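Local coordinates for protein alpha-rhamnosidase (Dictyoglomus thermophilum, PDB 6I60) that probably hydrolyses terminal non-reducing alpha-L-rhamnose residues from alpha-L-rhamnosides, acting as a glycoside hydrolase, at residues Y565-A569 against H585-F589; I518-I524 against Y571-Y576. One frame throughout, in Å; residues are numbered along the deposited sequence.

Contact 1: Y565-A569 against H585-F589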
ATOM      1  N   TYR A 565      -7.191  -5.199 -11.006  1.00 51.24           N
ATOM      2  CA  TYR A 565      -8.081  -6.056 -10.229  1.00 45.29           C
ATOM      3  C   TYR A 565      -7.530  -7.473 -10.129  1.00 48.70           C
ATOM      4  O   TYR A 565      -7.367  -8.010  -9.028  1.00 53.97           O
ATOM      5  CB  TYR A 565      -9.479  -6.063 -10.848  1.00 45.16           C
ATOM      6  CG  TYR A 565     -10.564  -6.545  -9.907  1.00 46.56           C
ATOM      7  CD1 TYR A 565     -10.337  -6.633  -8.541  1.00 47.35           C
ATOM      8  CD2 TYR A 565     -11.815  -6.911 -10.388  1.00 48.60           C
ATOM      9  CE1 TYR A 565     -11.324  -7.071  -7.679  1.00 53.86           C
ATOM     10  CE2 TYR A 565     -12.809  -7.351  -9.534  1.00 48.28           C
ATOM     11  CZ  TYR A 565     -12.558  -7.429  -8.180  1.00 52.30           C
ATOM     12  OH  TYR A 565     -13.542  -7.865  -7.322  1.00 49.23           O
ATOM     13  N   ILE A 566      -7.235  -8.097 -11.270  1.00 48.68           N
ATOM     14  CA  ILE A 566      -6.733  -9.466 -11.246  1.00 48.03           C
ATOM     15  C   ILE A 566      -5.249  -9.507 -10.891  1.00 51.88           C
ATOM     16  O   ILE A 566      -4.785 -10.475 -10.279  1.00 51.05           O
ATOM     17  CB  ILE A 566      -6.993 -10.160 -12.593  1.00 47.52           C
ATOM     18  CG1 ILE A 566      -6.358  -9.364 -13.727  1.00 60.99           C
ATOM     19  CG2 ILE A 566      -8.475 -10.308 -12.848  1.00 58.33           C
ATOM     20  CD1 ILE A 566      -5.541 -10.208 -14.645  1.00 60.29           C
ATOM     21  N   THR A 567      -4.486  -8.478 -11.265  1.00 52.21           N
ATOM     22  CA  THR A 567      -3.047  -8.497 -11.023  1.00 54.95           C
ATOM     23  C   THR A 567      -2.739  -8.405  -9.535  1.00 51.68           C
ATOM     24  O   THR A 567      -1.988  -9.225  -8.994  1.00 49.99           O
ATOM     25  CB  THR A 567      -2.366  -7.358 -11.785  1.00 49.58           C
ATOM     26  OG1 THR A 567      -2.410  -7.629 -13.191  1.00 47.54           O
ATOM     27  CG2 THR A 567      -0.917  -7.209 -11.345  1.00 40.83           C
ATOM     28  N   ILE A 568      -3.314  -7.410  -8.854  1.00 47.08           N
ATOM     29  CA  ILE A 568      -3.066  -7.258  -7.424  1.00 52.69           C
ATOM     30  C   ILE A 568      -3.576  -8.476  -6.665  1.00 48.72           C
ATOM     31  O   ILE A 568      -2.936  -8.949  -5.717  1.00 53.86           O
ATOM     32  CB  ILE A 568      -3.700  -5.952  -6.908  1.00 45.52           C
ATOM     33  CG1 ILE A 568      -3.002  -4.744  -7.534  1.00 39.50           C
ATOM     34  CG2 ILE A 568      -3.622  -5.878  -5.393  1.00 44.19           C
ATOM     35  CD1 ILE A 568      -3.681  -3.426  -7.244  1.00 45.51           C
ATOM     36  N   ALA A 569      -4.722  -9.018  -7.081  1.00 48.89           N
ATOM     37  CA  ALA A 569      -5.238 -10.222  -6.440  1.00 50.27           C
ATOM     38  C   ALA A 569      -4.307 -11.408  -6.666  1.00 50.49           C
ATOM     39  O   ALA A 569      -4.068 -12.199  -5.746  1.00 51.57           O
ATOM     40  CB  ALA A 569      -6.643 -10.531  -6.953  1.00 37.40           C
ATOM     41  N   HIS A 585     -13.095 -12.794  -5.110  1.00 55.38           N
ATOM     42  CA  HIS A 585     -13.242 -11.846  -6.209  1.00 55.66           C
ATOM     43  C   HIS A 585     -13.270 -12.532  -7.573  1.00 55.26           C
ATOM     44  O   HIS A 585     -13.117 -11.862  -8.601  1.00 49.46           O
ATOM     45  CB  HIS A 585     -12.118 -10.808  -6.171  1.00 53.25           C
ATOM     46  CG  HIS A 585     -12.207  -9.857  -5.018  1.00 56.53           C
ATOM     47  ND1 HIS A 585     -13.089  -8.798  -4.992  1.00 56.15           N
ATOM     48  CD2 HIS A 585     -11.517  -9.799  -3.854  1.00 54.81           C
ATOM     49  CE1 HIS A 585     -12.942  -8.133  -3.860  1.00 58.45           C
ATOM     50  NE2 HIS A 585     -11.995  -8.720  -3.152  1.00 57.95           N
ATOM     51  N   TYR A 586     -13.470 -13.853  -7.606  1.00 59.44           N
ATOM     52  CA  TYR A 586     -13.391 -14.579  -8.872  1.00 52.77           C
ATOM     53  C   TYR A 586     -14.499 -14.160  -9.831  1.00 54.12           C
ATOM     54  O   TYR A 586     -14.262 -14.028 -11.037  1.00 58.75           O
ATOM     55  CB  TYR A 586     -13.442 -16.086  -8.626  1.00 45.23           C
ATOM     56  CG  TYR A 586     -13.261 -16.900  -9.887  1.00 53.67           C
ATOM     57  CD1 TYR A 586     -14.357 -17.431 -10.556  1.00 54.27           C
ATOM     58  CD2 TYR A 586     -11.997 -17.128 -10.415  1.00 61.31           C
ATOM     59  CE1 TYR A 586     -14.198 -18.169 -11.713  1.00 56.92           C
ATOM     60  CE2 TYR A 586     -11.826 -17.868 -11.573  1.00 60.40           C
ATOM     61  CZ  TYR A 586     -12.933 -18.386 -12.217  1.00 65.21           C
ATOM     62  OH  TYR A 586     -12.777 -19.123 -13.370  1.00 61.04           O
ATOM     63  N   GLU A 587     -15.714 -13.954  -9.318  1.00 51.69           N
ATOM     64  CA  GLU A 587     -16.808 -13.514 -10.179  1.00 48.08           C
ATOM     65  C   GLU A 587     -16.531 -12.138 -10.773  1.00 54.61           C
ATOM     66  O   GLU A 587     -16.904 -11.873 -11.921  1.00 53.52           O
ATOM     67  CB  GLU A 587     -18.121 -13.506  -9.398  1.00 60.25           C
ATOM     68  CG  GLU A 587     -18.850 -14.841  -9.409  1.00 68.43           C
ATOM     69  CD  GLU A 587     -20.351 -14.689  -9.246  1.00 79.46           C
ATOM     70  OE1 GLU A 587     -20.800 -13.602  -8.823  1.00 77.32           O
ATOM     71  OE2 GLU A 587     -21.082 -15.658  -9.545  1.00 94.44           O
ATOM     72  N   GLY A 588     -15.878 -11.256 -10.014  1.00 58.14           N
ATOM     73  CA  GLY A 588     -15.483  -9.972 -10.566  1.00 50.94           C
ATOM     74  C   GLY A 588     -14.457 -10.099 -11.673  1.00 50.20           C
ATOM     75  O   GLY A 588     -14.467  -9.312 -12.624  1.00 49.22           O
ATOM     76  N   PHE A 589     -13.563 -11.085 -11.571  1.00 50.33           N
ATOM     77  CA  PHE A 589     -12.597 -11.321 -12.637  1.00 50.40           C
ATOM     78  C   PHE A 589     -13.295 -11.807 -13.900  1.00 52.41           C
ATOM     79  O   PHE A 589     -13.003 -11.338 -15.006  1.00 47.03           O
ATOM     80  CB  PHE A 589     -11.545 -12.341 -12.194  1.00 51.10           C
ATOM     81  CG  PHE A 589     -10.880 -12.016 -10.884  1.00 53.12           C
ATOM     82  CD1 PHE A 589     -10.807 -10.712 -10.419  1.00 50.75           C
ATOM     83  CD2 PHE A 589     -10.313 -13.025 -10.121  1.00 47.77           C
ATOM     84  CE1 PHE A 589     -10.192 -10.425  -9.218  1.00 49.67           C
ATOM     85  CE2 PHE A 589      -9.696 -12.743  -8.920  1.00 42.27           C
ATOM     86  CZ  PHE A 589      -9.636 -11.443  -8.469  1.00 47.45           C
TER

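Contact 2: I518-I524 against Y571-Y576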
ATOM      1  N   ILE A 518       5.018  -4.783  -2.209  1.00 48.04           N
ATOM      2  CA  ILE A 518       4.961  -6.058  -1.499  1.00 47.28           C
ATOM      3  C   ILE A 518       6.349  -6.456  -1.014  1.00 47.58           C
ATOM      4  O   ILE A 518       6.516  -6.928   0.118  1.00 53.90           O
ATOM      5  CB  ILE A 518       4.332  -7.135  -2.401  1.00 41.64           C
ATOM      6  CG1 ILE A 518       2.819  -6.935  -2.485  1.00 36.49           C
ATOM      7  CG2 ILE A 518       4.652  -8.528  -1.887  1.00 46.48           C
ATOM      8  CD1 ILE A 518       2.148  -7.812  -3.519  1.00 42.02           C
ATOM      9  N   PHE A 519       7.369  -6.256  -1.852  1.00 52.17           N
ATOM     10  CA  PHE A 519       8.733  -6.593  -1.455  1.00 51.18           C
ATOM     11  C   PHE A 519       9.226  -5.717  -0.312  1.00 49.63           C
ATOM     12  O   PHE A 519      10.001  -6.181   0.532  1.00 51.38           O
ATOM     13  CB  PHE A 519       9.678  -6.470  -2.650  1.00 48.19           C
ATOM     14  CG  PHE A 519       9.988  -7.779  -3.314  1.00 52.60           C
ATOM     15  CD1 PHE A 519       9.355  -8.139  -4.492  1.00 48.11           C
ATOM     16  CD2 PHE A 519      10.907  -8.653  -2.756  1.00 49.72           C
ATOM     17  CE1 PHE A 519       9.633  -9.345  -5.103  1.00 49.62           C
ATOM     18  CE2 PHE A 519      11.191  -9.861  -3.363  1.00 52.00           C
ATOM     19  CZ  PHE A 519      10.552 -10.209  -4.538  1.00 49.62           C
ATOM     20  N   ASN A 520       8.787  -4.461  -0.262  1.00 54.11           N
ATOM     21  CA  ASN A 520       9.288  -3.520   0.731  1.00 52.95           C
ATOM     22  C   ASN A 520       8.421  -3.439   1.980  1.00 53.67           C
ATOM     23  O   ASN A 520       8.952  -3.214   3.074  1.00 52.43           O
ATOM     24  CB  ASN A 520       9.411  -2.123   0.116  1.00 46.71           C
ATOM     25  CG  ASN A 520      10.683  -1.952  -0.685  1.00 50.56           C
ATOM     26  OD1 ASN A 520      11.767  -2.328  -0.239  1.00 48.48           O
ATOM     27  ND2 ASN A 520      10.556  -1.383  -1.879  1.00 51.36           N
ATOM     28  N   PHE A 521       7.107  -3.614   1.849  1.00 55.89           N
ATOM     29  CA  PHE A 521       6.192  -3.393   2.959  1.00 52.70           C
ATOM     30  C   PHE A 521       5.167  -4.516   3.026  1.00 52.99           C
ATOM     31  O   PHE A 521       4.909  -5.211   2.041  1.00 52.46           O
ATOM     32  CB  PHE A 521       5.483  -2.037   2.837  1.00 43.66           C
ATOM     33  CG  PHE A 521       6.381  -0.924   2.369  1.00 49.69           C
ATOM     34  CD1 PHE A 521       7.335  -0.381   3.215  1.00 43.85           C
ATOM     35  CD2 PHE A 521       6.276  -0.425   1.082  1.00 51.84           C
ATOM     36  CE1 PHE A 521       8.163   0.638   2.787  1.00 43.04           C
ATOM     37  CE2 PHE A 521       7.102   0.596   0.650  1.00 47.36           C
ATOM     38  CZ  PHE A 521       8.047   1.126   1.505  1.00 39.18           C
ATOM     39  N   ASP A 522       4.595  -4.690   4.216  1.00 52.17           N
ATOM     40  CA  ASP A 522       3.490  -5.621   4.427  1.00 52.35           C
ATOM     41  C   ASP A 522       2.225  -4.999   3.845  1.00 53.57           C
ATOM     42  O   ASP A 522       1.694  -4.029   4.397  1.00 53.67           O
ATOM     43  CB  ASP A 522       3.328  -5.925   5.913  1.00 59.20           C
ATOM     44  CG  ASP A 522       2.294  -7.002   6.184  1.00 63.49           C
ATOM     45  OD1 ASP A 522       2.329  -7.604   7.279  1.00 62.14           O
ATOM     46  OD2 ASP A 522       1.442  -7.246   5.303  1.00 70.30           O
ATOM     47  N   MET A 523       1.737  -5.554   2.735  1.00 52.89           N
ATOM     48  CA  MET A 523       0.660  -4.932   1.976  1.00 51.51           C
ATOM     49  C   MET A 523      -0.598  -5.778   1.853  1.00 51.64           C
ATOM     50  O   MET A 523      -1.555  -5.331   1.208  1.00 55.22           O
ATOM     51  CB  MET A 523       1.148  -4.571   0.565  1.00 45.81           C
ATOM     52  CG  MET A 523       2.456  -3.807   0.530  1.00 45.17           C
ATOM     53  SD  MET A 523       2.220  -2.033   0.713  1.00 45.14           S
ATOM     54  CE  MET A 523       0.773  -1.777  -0.310  1.00 46.31           C
ATOM     55  N   ILE A 524      -0.635  -6.979   2.440  1.00 52.21           N
ATOM     56  CA  ILE A 524      -1.787  -7.855   2.235  1.00 49.09           C
ATOM     57  C   ILE A 524      -3.042  -7.256   2.863  1.00 53.77           C
ATOM     58  O   ILE A 524      -4.139  -7.355   2.301  1.00 52.63           O
ATOM     59  CB  ILE A 524      -1.498  -9.271   2.769  1.00 47.41           C
ATOM     60  CG1 ILE A 524      -2.720 -10.168   2.563  1.00 41.40           C
ATOM     61  CG2 ILE A 524      -1.095  -9.230   4.237  1.00 45.32           C
ATOM     62  CD1 ILE A 524      -2.385 -11.566   2.125  1.00 41.86           C
ATOM     63  N   TYR A 571      -1.139 -11.148  -7.110  1.00 54.01           N
ATOM     64  CA  TYR A 571       0.036 -10.877  -6.288  1.00 50.33           C
ATOM     65  C   TYR A 571      -0.179 -11.341  -4.854  1.00 51.54           C
ATOM     66  O   TYR A 571       0.742 -11.871  -4.221  1.00 51.75           O
ATOM     67  CB  TYR A 571       0.371  -9.385  -6.325  1.00 49.93           C
ATOM     68  CG  TYR A 571       1.181  -8.960  -7.531  1.00 54.83           C
ATOM     69  CD1 TYR A 571       1.965  -9.874  -8.224  1.00 49.24           C
ATOM     70  CD2 TYR A 571       1.161  -7.643  -7.975  1.00 48.35           C
ATOM     71  CE1 TYR A 571       2.706  -9.488  -9.324  1.00 45.63           C
ATOM     72  CE2 TYR A 571       1.898  -7.250  -9.076  1.00 46.87           C
ATOM     73  CZ  TYR A 571       2.668  -8.176  -9.745  1.00 42.90           C
ATOM     74  OH  TYR A 571       3.404  -7.788 -10.840  1.00 57.37           O
ATOM     75  N   LEU A 572      -1.394 -11.156  -4.328  1.00 49.62           N
ATOM     76  CA  LEU A 572      -1.685 -11.573  -2.961  1.00 48.30           C
ATOM     77  C   LEU A 572      -1.592 -13.086  -2.800  1.00 55.25           C
ATOM     78  O   LEU A 572      -1.260 -13.572  -1.713  1.00 54.86           O
ATOM     79  CB  LEU A 572      -3.070 -11.079  -2.548  1.00 45.65           C
ATOM     80  CG  LEU A 572      -3.220  -9.563  -2.431  1.00 47.01           C
ATOM     81  CD1 LEU A 572      -4.576  -9.201  -1.846  1.00 49.40           C
ATOM     82  CD2 LEU A 572      -2.094  -8.982  -1.589  1.00 50.88           C
ATOM     83  N   TYR A 573      -1.878 -13.842  -3.861  1.00 55.77           N
ATOM     84  CA  TYR A 573      -1.714 -15.288  -3.803  1.00 55.44           C
ATOM     85  C   TYR A 573      -0.275 -15.706  -4.080  1.00 51.51           C
ATOM     86  O   TYR A 573       0.189 -16.714  -3.536  1.00 54.14           O
ATOM     87  CB  TYR A 573      -2.663 -15.968  -4.794  1.00 52.31           C
ATOM     88  CG  TYR A 573      -2.396 -17.444  -4.971  1.00 50.58           C
ATOM     89  CD1 TYR A 573      -2.696 -18.349  -3.961  1.00 59.57           C
ATOM     90  CD2 TYR A 573      -1.832 -17.935  -6.141  1.00 49.74           C
ATOM     91  CE1 TYR A 573      -2.448 -19.702  -4.112  1.00 55.32           C
ATOM     92  CE2 TYR A 573      -1.583 -19.286  -6.302  1.00 56.26           C
ATOM     93  CZ  TYR A 573      -1.891 -20.164  -5.283  1.00 51.18           C
ATOM     94  OH  TYR A 573      -1.644 -21.509  -5.431  1.00 50.44           O
ATOM     95  N   GLN A 574       0.446 -14.942  -4.904  1.00 52.07           N
ATOM     96  CA  GLN A 574       1.806 -15.325  -5.271  1.00 49.09           C
ATOM     97  C   GLN A 574       2.776 -15.112  -4.115  1.00 54.55           C
ATOM     98  O   GLN A 574       3.616 -15.976  -3.837  1.00 54.70           O
ATOM     99  CB  GLN A 574       2.255 -14.537  -6.503  1.00 50.43           C
ATOM    100  CG  GLN A 574       3.720 -14.722  -6.876  1.00 60.17           C
ATOM    101  CD  GLN A 574       4.163 -13.803  -8.007  1.00 68.19           C
ATOM    102  OE1 GLN A 574       3.721 -12.657  -8.103  1.00 67.11           O
ATOM    103  NE2 GLN A 574       5.045 -14.304  -8.868  1.00 62.05           N
ATOM    104  N   TYR A 575       2.674 -13.976  -3.426  1.00 55.96           N
ATOM    105  CA  TYR A 575       3.637 -13.609  -2.397  1.00 49.09           C
ATOM    106  C   TYR A 575       3.153 -13.888  -0.981  1.00 46.16           C
ATOM    107  O   TYR A 575       3.950 -13.782  -0.042  1.00 51.55           O
ATOM    108  CB  TYR A 575       4.006 -12.126  -2.529  1.00 49.99           C
ATOM    109  CG  TYR A 575       4.960 -11.846  -3.670  1.00 51.79           C
ATOM    110  CD1 TYR A 575       6.303 -12.190  -3.578  1.00 50.34           C
ATOM    111  CD2 TYR A 575       4.517 -11.242  -4.840  1.00 49.91           C
ATOM    112  CE1 TYR A 575       7.179 -11.939  -4.618  1.00 51.49           C
ATOM    113  CE2 TYR A 575       5.386 -10.987  -5.886  1.00 55.63           C
ATOM    114  CZ  TYR A 575       6.715 -11.338  -5.769  1.00 55.04           C
ATOM    115  OH  TYR A 575       7.582 -11.086  -6.806  1.00 48.18           O
ATOM    116  N   TYR A 576       1.882 -14.241  -0.798  1.00 50.83           N
ATOM    117  CA  TYR A 576       1.361 -14.556   0.523  1.00 52.58           C
ATOM    118  C   TYR A 576       0.656 -15.901   0.609  1.00 54.35           C
ATOM    119  O   TYR A 576       0.400 -16.366   1.726  1.00 50.09           O
ATOM    120  CB  TYR A 576       0.386 -13.466   0.993  1.00 45.78           C
ATOM    121  CG  TYR A 576       1.005 -12.095   1.142  1.00 46.45           C
ATOM    122  CD1 TYR A 576       0.903 -11.154   0.126  1.00 53.99           C
ATOM    123  CD2 TYR A 576       1.681 -11.737   2.301  1.00 45.93           C
ATOM    124  CE1 TYR A 576       1.464  -9.894   0.258  1.00 55.72           C
ATOM    125  CE2 TYR A 576       2.244 -10.480   2.443  1.00 47.84           C
ATOM    126  CZ  TYR A 576       2.132  -9.563   1.418  1.00 50.39           C
ATOM    127  OH  TYR A 576       2.691  -8.311   1.548  1.00 49.10           O
TER

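Contact 1: Y565-A569 against H585-F589
An aromatic cluster of Tyr565, His585 and Phe589 joins two helices of the six-hairpin glycosidase domain, an (alpha/alpha)6-barrel in this family. Tyr565 stands at the centre of the cluster. Its first torsion (chi1 -162°) sets CG opposite the backbone N and sends the ring across to the second helix. There Tyr565 OH hydrogen-bonds His585 ND1 at 2.6 Å. Either atom could be the donor. The bond lies near the plane of both rings, which probably helps to set the rotation of the imidazole. His585 is also the N-cap residue of helix 586-599, so the bond ties the start of that helix to Tyr565.

Phe589 makes a T-shaped contact with Tyr565. Its edge points at the tyrosine face, with CE1 over the ring centre, the centroids 5.0 Å apart and the planes at 78°. Ile566 and Ala569 complete the apolar seam. Ile566 CG2 lies 3.4 Å from Phe589 CD1, and Ala569 CB lies 3.5 Å from Phe589 CZ. The backbone of Gly588 meets the tyrosine ring obliquely, its C atom 3.9 Å from Tyr565 CE2.

All the touching residues are buried. Helix 524-535 packs on Tyr565 through Leu531, Ile534 and Arg535, and its Asn532 touches His585. Helix 626-648 meets Ile566 through Asp637 and Thr640.

Contact 2: I518-I524 against Y571-Y576
Tyr576 OH accepts a hydrogen bond from the backbone N of Met523 at 3.1 Å, and the bond is nearly straight (172°). It ties the loop after helix 514-520 to the C-terminal part of helix 564-576, inside the six-hairpin glycosidase domain. Phe521 is the first residue to leave the helix. The chain then turns through Asp522 and Met523 into helix 524-535, so the tyrosine hydroxyl holds a backbone N-H at the junction of two helices.

Ile524 covers one face of the same ring. Its CB sits over the ring centre in a CH-pi contact, 3.8 Å from the centroid and almost on the ring normal. With CG1 opposite the backbone N (chi1 179°), the side chain runs back along the ring toward its root.

Ile518 points toward helix 564-576 and touches it with both branches: CD1 reaches Tyr571 CB at 3.7 Å, while CG2 reaches Tyr575 CB, also at 3.7 Å. Tyr571 and Tyr575 are one helical turn apart. Their hydroxyls bond outside the contact, Tyr571 OH to Arg765 and Tyr575 OH to Glu515. Leu572 CD2 also approaches Ile524, at 4.0 Å from its CA.

Phe519 and Tyr575 meet with ring planes 70° apart. Phe519 CE1 lies 3.6 Å from Tyr575 CZ.

How the contacts relate
Both contacts use helix 564-576, and their centres are about 15 Å apart. Contact 1 takes its N-terminal part, residues 565-569, and contact 2 its C-terminal part, residues 571-576. The partners come from both sides in sequence: 518-524 precedes the shared helix and 585-589 follows it. The chain order is therefore 518-524, 565-569, 571-576, 585-589. Contact 1 is a local pairing with the next long helix, whereas contact 2 bridges 46 intervening residues. Helix 524-535 touches side chains of both contacts. One helix thus carries both contacts, at successive parts of its length, within the six-hairpin glycosidase domain, and contact 2 lies nearer the centre of the chain.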